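Local coordinates for Alr4995 protein (Nostoc sp., PDB 6LRF), which combines arginine dihydrolase and ornithine cyclodeaminase activities in one cyanobacterial enzyme, with an N-terminal domain of the guanidino-group-modifying family, at residues W131-Y136 with F173-N178; N219-E224 with C264-V269. All blocks are in the same frame, centred on the assembly; numbering follows the deposited sequence.

Interaction 1: residues W131-Y136 with F173-N178; sequences WLWAGY and FCPLAN
The indole nitrogen of W133 is crowded without being bonded across this contact: F173 CZ lies 3.8 Å from W133 NE1, while W131 NE1 approaches W133 NE1 to 3.2 Å. The two indole nitrogens are both donors, so the short distance is not a hydrogen bond and is consistent with close packing of the two indoles. F173 meets W133 edge to face. Its plane stands at 65° to the indole, and the centroids of the phenyl ring and the five-membered indole ring are 4.6 Å apart. The leading edge consists of two carbons: F173 CE1 comes within 3.4 Å of W133 CG, and F173 CZ within 3.5 Å of W133 CD2, off the ring centre toward the rim. W131 takes the opposite face of the W133 indole with CD1, also displaced toward the rim, while W133 CD1 lies in the plane of the W131 ring at its edge. The W133 indole is thus held between two aromatic edges, which should limit its rocking. F173 gets there by extending CG anti to its backbone N (chi1 -169°), whereas W133 keeps CG beside its backbone nitrogen, anti to the carbonyl carbon (chi1 -59°). P175 adds a smaller apolar touch, its CG 3.9 Å from W133 CD1 and oblique to the ring. The contact is therefore a wholly apolar join between the edge strand 173-175 of a three-stranded sheet and strand 132-136, which lies inside a larger mixed sheet between strands 123-125 and 155-160, consistent with neighbouring blades of the alpha/beta propeller known in this family. W133 also packs on L157 and F173 on L159, both of strand 155-160. Helix 190-199 supplies R199 for a cation-pi contact with W131.

Interaction 2: residues N219-E224 with C264-V269; sequences NTVNVE and CLTLRV
Carbonyl O of N222 lies near the plane of the R268 guanidinium, at its edge, but 4.1 Å from R268 NH1. One water spans the distance, accepting from R268 NH1 at 2.9 Å and donating to N222 O at 2.8 Å. The arm of R268 is extended from CG to NE, and its NE also donates to T270 O. N222 ND2 donates to I226 O and, within the segment, to E224 O at 2.9 Å, from above that carbonyl's plane. A second amide, N219, makes the direct polar link: C264 N donates to N219 OD1 at 3.0 Å, 154° at the hydrogen and tilted 34° out of the carbonyl plane. C264 SG sits close by, 3.5 Å from N219 ND2, while that ND2 gives a hydrogen bond to D170 O. Between the polar ends V221 meets T266: V221 CG2 rests 3.6 Å from T266 OG1 and 3.9 Å from T266 CG2. The touching parts run in nearly the same direction, 23° apart, and join strand 221-223 to strand 267-268, which pairs with strand 6-9, F7 of that strand and L48 of helix 34-49 packing on both V221 and T266; this is consistent with first and last blades meeting in the alpha/beta propeller of this family. Backbone and amide groups thus do the polar work directly at the buried end. At the partly exposed end R268 NH1 reaches the carbonyl through a water, an attachment probably more tolerant of small shifts.

Overall arrangement
Of the four segments, 131-136 comes first; interaction 1 closes when the chain returns at 173-178, after 36 intervening residues. Interaction 2 then opens at 219-224 and closes at 264-269, after another 39, so the two loops follow in series and neither nest nor cross. Interaction 1 joins the sheet of 132-136 to that of 173-175; interaction 2 joins the sheet of 221-223 to the one in which 267-268 pairs with N-terminal strand 6-9, consistent with closure of the propeller. Their centres are about 12 Å apart. Segments 173-178 and 219-224 bridge them through a probable hydrogen bond, A177 N to N222 OD1 at 2.9 Å.

Interaction 1: residues W131-Y136 with F173-N178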
loop_
_atom_site.group_PDB
_atom_site.type_symbol
_atom_site.label_atom_id
_atom_site.label_comp_id
_atom_site.label_asym_id
_atom_site.label_seq_id
_atom_site.Cartn_x
_atom_site.Cartn_y
_atom_site.Cartn_z
ATOM N N TRP B 131 41.520 -24.968 -23.269
ATOM C CA TRP B 131 40.499 -24.220 -23.999
ATOM C C TRP B 131 40.715 -22.729 -23.812
ATOM O O TRP B 131 41.574 -22.305 -23.021
ATOM C CB TRP B 131 39.088 -24.605 -23.529
ATOM C CG TRP B 131 38.936 -24.554 -22.034
ATOM C CD1 TRP B 131 38.911 -23.435 -21.236
ATOM C CD2 TRP B 131 38.803 -25.676 -21.154
ATOM N NE1 TRP B 131 38.778 -23.802 -19.912
ATOM C CE2 TRP B 131 38.705 -25.169 -19.838
ATOM C CE3 TRP B 131 38.755 -27.061 -21.353
ATOM C CZ2 TRP B 131 38.557 -26.000 -18.731
ATOM C CZ3 TRP B 131 38.617 -27.881 -20.255
ATOM C CH2 TRP B 131 38.516 -27.350 -18.959
ATOM N N LEU B 132 39.932 -21.945 -24.546
ATOM C CA LEU B 132 39.930 -20.491 -24.434
ATOM C C LEU B 132 38.601 -19.989 -23.849
ATOM O O LEU B 132 37.524 -20.319 -24.359
ATOM C CB LEU B 132 40.156 -19.847 -25.807
ATOM C CG LEU B 132 40.038 -18.326 -25.827
ATOM C CD1 LEU B 132 41.196 -17.720 -25.070
ATOM C CD2 LEU B 132 39.977 -17.796 -27.259
ATOM N N TRP B 133 38.690 -19.192 -22.792
ATOM C CA TRP B 133 37.542 -18.490 -22.244
ATOM C C TRP B 133 37.368 -17.163 -22.969
ATOM O O TRP B 133 38.271 -16.344 -22.929
ATOM C CB TRP B 133 37.731 -18.215 -20.753
ATOM C CG TRP B 133 37.948 -19.424 -19.838
ATOM C CD1 TRP B 133 39.137 -19.864 -19.315
ATOM C CD2 TRP B 133 36.933 -20.270 -19.282
ATOM N NE1 TRP B 133 38.926 -20.951 -18.494
ATOM C CE2 TRP B 133 37.581 -21.217 -18.452
ATOM C CE3 TRP B 133 35.536 -20.328 -19.415
ATOM C CZ2 TRP B 133 36.884 -22.211 -17.763
ATOM C CZ3 TRP B 133 34.845 -21.312 -18.723
ATOM C CH2 TRP B 133 35.520 -22.243 -17.911
ATOM N N ALA B 134 36.223 -16.925 -23.604
ATOM C CA ALA B 134 35.994 -15.639 -24.272
ATOM C C ALA B 134 34.806 -14.896 -23.692
ATOM O O ALA B 134 33.713 -15.452 -23.598
ATOM C CB ALA B 134 35.774 -15.837 -25.762
ATOM N N GLY B 135 35.000 -13.620 -23.381
ATOM C CA GLY B 135 33.922 -12.788 -22.856
ATOM C C GLY B 135 33.105 -12.089 -23.930
ATOM O O GLY B 135 33.561 -11.915 -25.064
ATOM N N TYR B 136 31.868 -11.737 -23.597
ATOM C CA TYR B 136 31.076 -10.853 -24.445
ATOM C C TYR B 136 30.119 -10.136 -23.521
ATOM O O TYR B 136 29.976 -10.529 -22.368
ATOM C CB TYR B 136 30.332 -11.608 -25.564
ATOM C CG TYR B 136 29.175 -12.482 -25.116
ATOM C CD1 TYR B 136 29.401 -13.709 -24.515
ATOM C CD2 TYR B 136 27.856 -12.071 -25.297
ATOM C CE1 TYR B 136 28.345 -14.512 -24.100
ATOM C CE2 TYR B 136 26.788 -12.866 -24.889
ATOM C CZ TYR B 136 27.035 -14.087 -24.290
ATOM O OH TYR B 136 25.979 -14.892 -23.877
ATOM N N PHE B 173 38.095 -12.242 -14.019
ATOM C CA PHE B 173 38.307 -13.634 -14.383
ATOM C C PHE B 173 39.788 -13.869 -14.661
ATOM O O PHE B 173 40.400 -13.099 -15.409
ATOM C CB PHE B 173 37.455 -13.963 -15.606
ATOM C CG PHE B 173 37.374 -15.418 -15.930
ATOM C CD1 PHE B 173 38.298 -16.009 -16.795
ATOM C CD2 PHE B 173 36.346 -16.192 -15.410
ATOM C CE1 PHE B 173 38.219 -17.361 -17.113
ATOM C CE2 PHE B 173 36.251 -17.548 -15.722
ATOM C CZ PHE B 173 37.191 -18.135 -16.577
ATOM N N CYS B 174 40.369 -14.911 -14.072
ATOM C CA CYS B 174 41.818 -15.082 -14.156
ATOM C C CYS B 174 42.284 -16.530 -13.972
ATOM O O CYS B 174 42.528 -16.983 -12.839
ATOM C CB CYS B 174 42.513 -14.184 -13.124
ATOM S SG CYS B 174 44.355 -14.121 -13.321
ATOM N N PRO B 175 42.420 -17.265 -15.092
ATOM C CA PRO B 175 43.002 -18.607 -15.067
ATOM C C PRO B 175 44.442 -18.570 -14.517
ATOM O O PRO B 175 45.220 -17.692 -14.883
ATOM C CB PRO B 175 42.969 -19.037 -16.540
ATOM C CG PRO B 175 41.902 -18.161 -17.171
ATOM C CD PRO B 175 42.018 -16.855 -16.452
ATOM N N LEU B 176 44.767 -19.497 -13.624
ATOM C CA LEU B 176 46.079 -19.528 -12.968
ATOM C C LEU B 176 46.744 -20.873 -13.180
ATOM O O LEU B 176 46.097 -21.833 -13.614
ATOM C CB LEU B 176 45.957 -19.257 -11.466
ATOM C CG LEU B 176 45.353 -17.920 -11.053
ATOM C CD1 LEU B 176 44.956 -17.966 -9.586
ATOM C CD2 LEU B 176 46.328 -16.796 -11.316
ATOM N N ALA B 177 48.031 -20.952 -12.863
ATOM C CA ALA B 177 48.750 -22.213 -12.998
ATOM C C ALA B 177 48.097 -23.289 -12.136
ATOM O O ALA B 177 47.397 -22.969 -11.168
ATOM C CB ALA B 177 50.216 -22.038 -12.617
ATOM N N ASN B 178 48.311 -24.552 -12.504
ATOM C CA ASN B 178 47.877 -25.691 -11.694
ATOM C C ASN B 178 46.348 -25.765 -11.583
ATOM O O ASN B 178 45.804 -26.149 -10.548
ATOM C CB ASN B 178 48.521 -25.603 -10.303
ATOM C CG ASN B 178 48.472 -26.905 -9.549
ATOM O OD1 ASN B 178 48.479 -27.983 -10.147
ATOM N ND2 ASN B 178 48.429 -26.817 -8.220
#

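Interaction 2: residues N219-E224 with C264-V269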
loop_
_atom_site.group_PDB
_atom_site.type_symbol
_atom_site.label_atom_id
_atom_site.label_comp_id
_atom_site.label_asym_id
_atom_site.label_seq_id
_atom_site.Cartn_x
_atom_site.Cartn_y
_atom_site.Cartn_z
ATOM N N ASN B 219 42.537 -8.885 -11.988
ATOM C CA ASN B 219 43.452 -8.322 -12.977
ATOM C C ASN B 219 44.907 -8.580 -12.573
ATOM O O ASN B 219 45.685 -7.663 -12.321
ATOM C CB ASN B 219 43.187 -6.830 -13.137
ATOM C CG ASN B 219 43.447 -6.343 -14.533
ATOM O OD1 ASN B 219 44.328 -5.496 -14.754
ATOM N ND2 ASN B 219 42.690 -6.873 -15.499
ATOM N N THR B 220 45.254 -9.860 -12.554
ATOM C CA THR B 220 46.482 -10.350 -11.966
ATOM C C THR B 220 47.383 -10.999 -13.001
ATOM O O THR B 220 46.911 -11.769 -13.852
ATOM C CB THR B 220 46.167 -11.370 -10.866
ATOM O OG1 THR B 220 45.798 -10.670 -9.675
ATOM C CG2 THR B 220 47.363 -12.271 -10.584
ATOM N N VAL B 221 48.675 -10.680 -12.936
ATOM C CA VAL B 221 49.675 -11.343 -13.765
ATOM C C VAL B 221 50.177 -12.591 -13.051
ATOM O O VAL B 221 50.546 -12.544 -11.877
ATOM C CB VAL B 221 50.838 -10.401 -14.095
ATOM C CG1 VAL B 221 51.851 -11.098 -14.984
ATOM C CG2 VAL B 221 50.308 -9.155 -14.785
ATOM N N ASN B 222 50.152 -13.714 -13.759
ATOM C CA ASN B 222 50.586 -14.987 -13.214
ATOM C C ASN B 222 51.871 -15.419 -13.892
ATOM O O ASN B 222 51.894 -15.611 -15.111
ATOM C CB ASN B 222 49.497 -16.053 -13.400
ATOM C CG ASN B 222 49.827 -17.373 -12.709
ATOM O OD1 ASN B 222 49.469 -18.452 -13.199
ATOM N ND2 ASN B 222 50.500 -17.293 -11.560
ATOM N N VAL B 223 52.943 -15.537 -13.112
ATOM C CA VAL B 223 54.188 -16.116 -13.604
ATOM C C VAL B 223 54.501 -17.365 -12.775
ATOM O O VAL B 223 55.025 -17.274 -11.664
ATOM C CB VAL B 223 55.349 -15.111 -13.543
ATOM C CG1 VAL B 223 56.408 -15.474 -14.573
ATOM C CG2 VAL B 223 54.840 -13.705 -13.814
ATOM N N GLU B 224 54.161 -18.523 -13.337
ATOM C CA GLU B 224 54.082 -19.809 -12.623
ATOM C C GLU B 224 53.447 -19.663 -11.239
ATOM O O GLU B 224 52.225 -19.611 -11.126
ATOM C CB GLU B 224 55.463 -20.474 -12.509
ATOM C CG GLU B 224 55.501 -21.848 -11.758
ATOM C CD GLU B 224 54.226 -22.708 -11.913
ATOM O OE1 GLU B 224 53.789 -22.942 -13.066
ATOM O OE2 GLU B 224 53.674 -23.177 -10.882
ATOM N N CYS B 264 45.993 -5.820 -17.259
ATOM C CA CYS B 264 45.659 -4.965 -18.401
ATOM C C CYS B 264 46.901 -4.359 -19.032
ATOM O O CYS B 264 46.932 -4.103 -20.233
ATOM C CB CYS B 264 44.712 -3.831 -17.986
ATOM S SG CYS B 264 42.976 -4.303 -17.823
ATOM N N LEU B 265 47.919 -4.127 -18.204
ATOM C CA LEU B 265 49.144 -3.461 -18.632
ATOM C C LEU B 265 50.140 -4.418 -19.308
ATOM O O LEU B 265 51.200 -3.992 -19.770
ATOM C CB LEU B 265 49.797 -2.776 -17.424
ATOM C CG LEU B 265 49.057 -1.515 -16.954
ATOM C CD1 LEU B 265 49.581 -1.026 -15.597
ATOM C CD2 LEU B 265 49.151 -0.419 -18.010
ATOM N N THR B 266 49.776 -5.700 -19.374
ATOM C CA THR B 266 50.648 -6.754 -19.886
ATOM C C THR B 266 49.941 -7.636 -20.917
ATOM O O THR B 266 48.724 -7.812 -20.879
ATOM C CB THR B 266 51.166 -7.699 -18.752
ATOM O OG1 THR B 266 50.093 -8.539 -18.288
ATOM C CG2 THR B 266 51.755 -6.916 -17.579
ATOM N N LEU B 267 50.721 -8.214 -21.822
ATOM C CA LEU B 267 50.224 -9.248 -22.715
ATOM C C LEU B 267 51.259 -10.368 -22.779
ATOM O O LEU B 267 52.416 -10.130 -23.136
ATOM C CB LEU B 267 49.945 -8.669 -24.099
ATOM C CG LEU B 267 49.483 -9.644 -25.179
ATOM C CD1 LEU B 267 48.142 -10.271 -24.825
ATOM C CD2 LEU B 267 49.407 -8.935 -26.507
ATOM N N ARG B 268 50.866 -11.579 -22.405
ATOM C CA ARG B 268 51.768 -12.718 -22.520
ATOM C C ARG B 268 51.866 -13.160 -23.982
ATOM O O ARG B 268 50.877 -13.586 -24.577
ATOM C CB ARG B 268 51.295 -13.871 -21.636
ATOM C CG ARG B 268 52.100 -15.150 -21.793
ATOM C CD ARG B 268 51.990 -16.041 -20.561
ATOM N NE ARG B 268 52.694 -17.312 -20.753
ATOM C CZ ARG B 268 53.099 -18.094 -19.757
ATOM N NH1 ARG B 268 52.873 -17.731 -18.502
ATOM N NH2 ARG B 268 53.739 -19.228 -20.014
ATOM N N VAL B 269 53.049 -13.040 -24.578
ATOM C CA VAL B 269 53.169 -13.343 -26.000
ATOM C C VAL B 269 53.811 -14.725 -26.224
ATOM O O VAL B 269 53.979 -15.171 -27.365
ATOM C CB VAL B 269 53.963 -12.250 -26.722
ATOM C CG1 VAL B 269 53.121 -11.008 -26.842
ATOM C CG2 VAL B 269 55.258 -11.941 -25.956
HETATM O O HOH W 1 50.666 -16.026 -17.568
#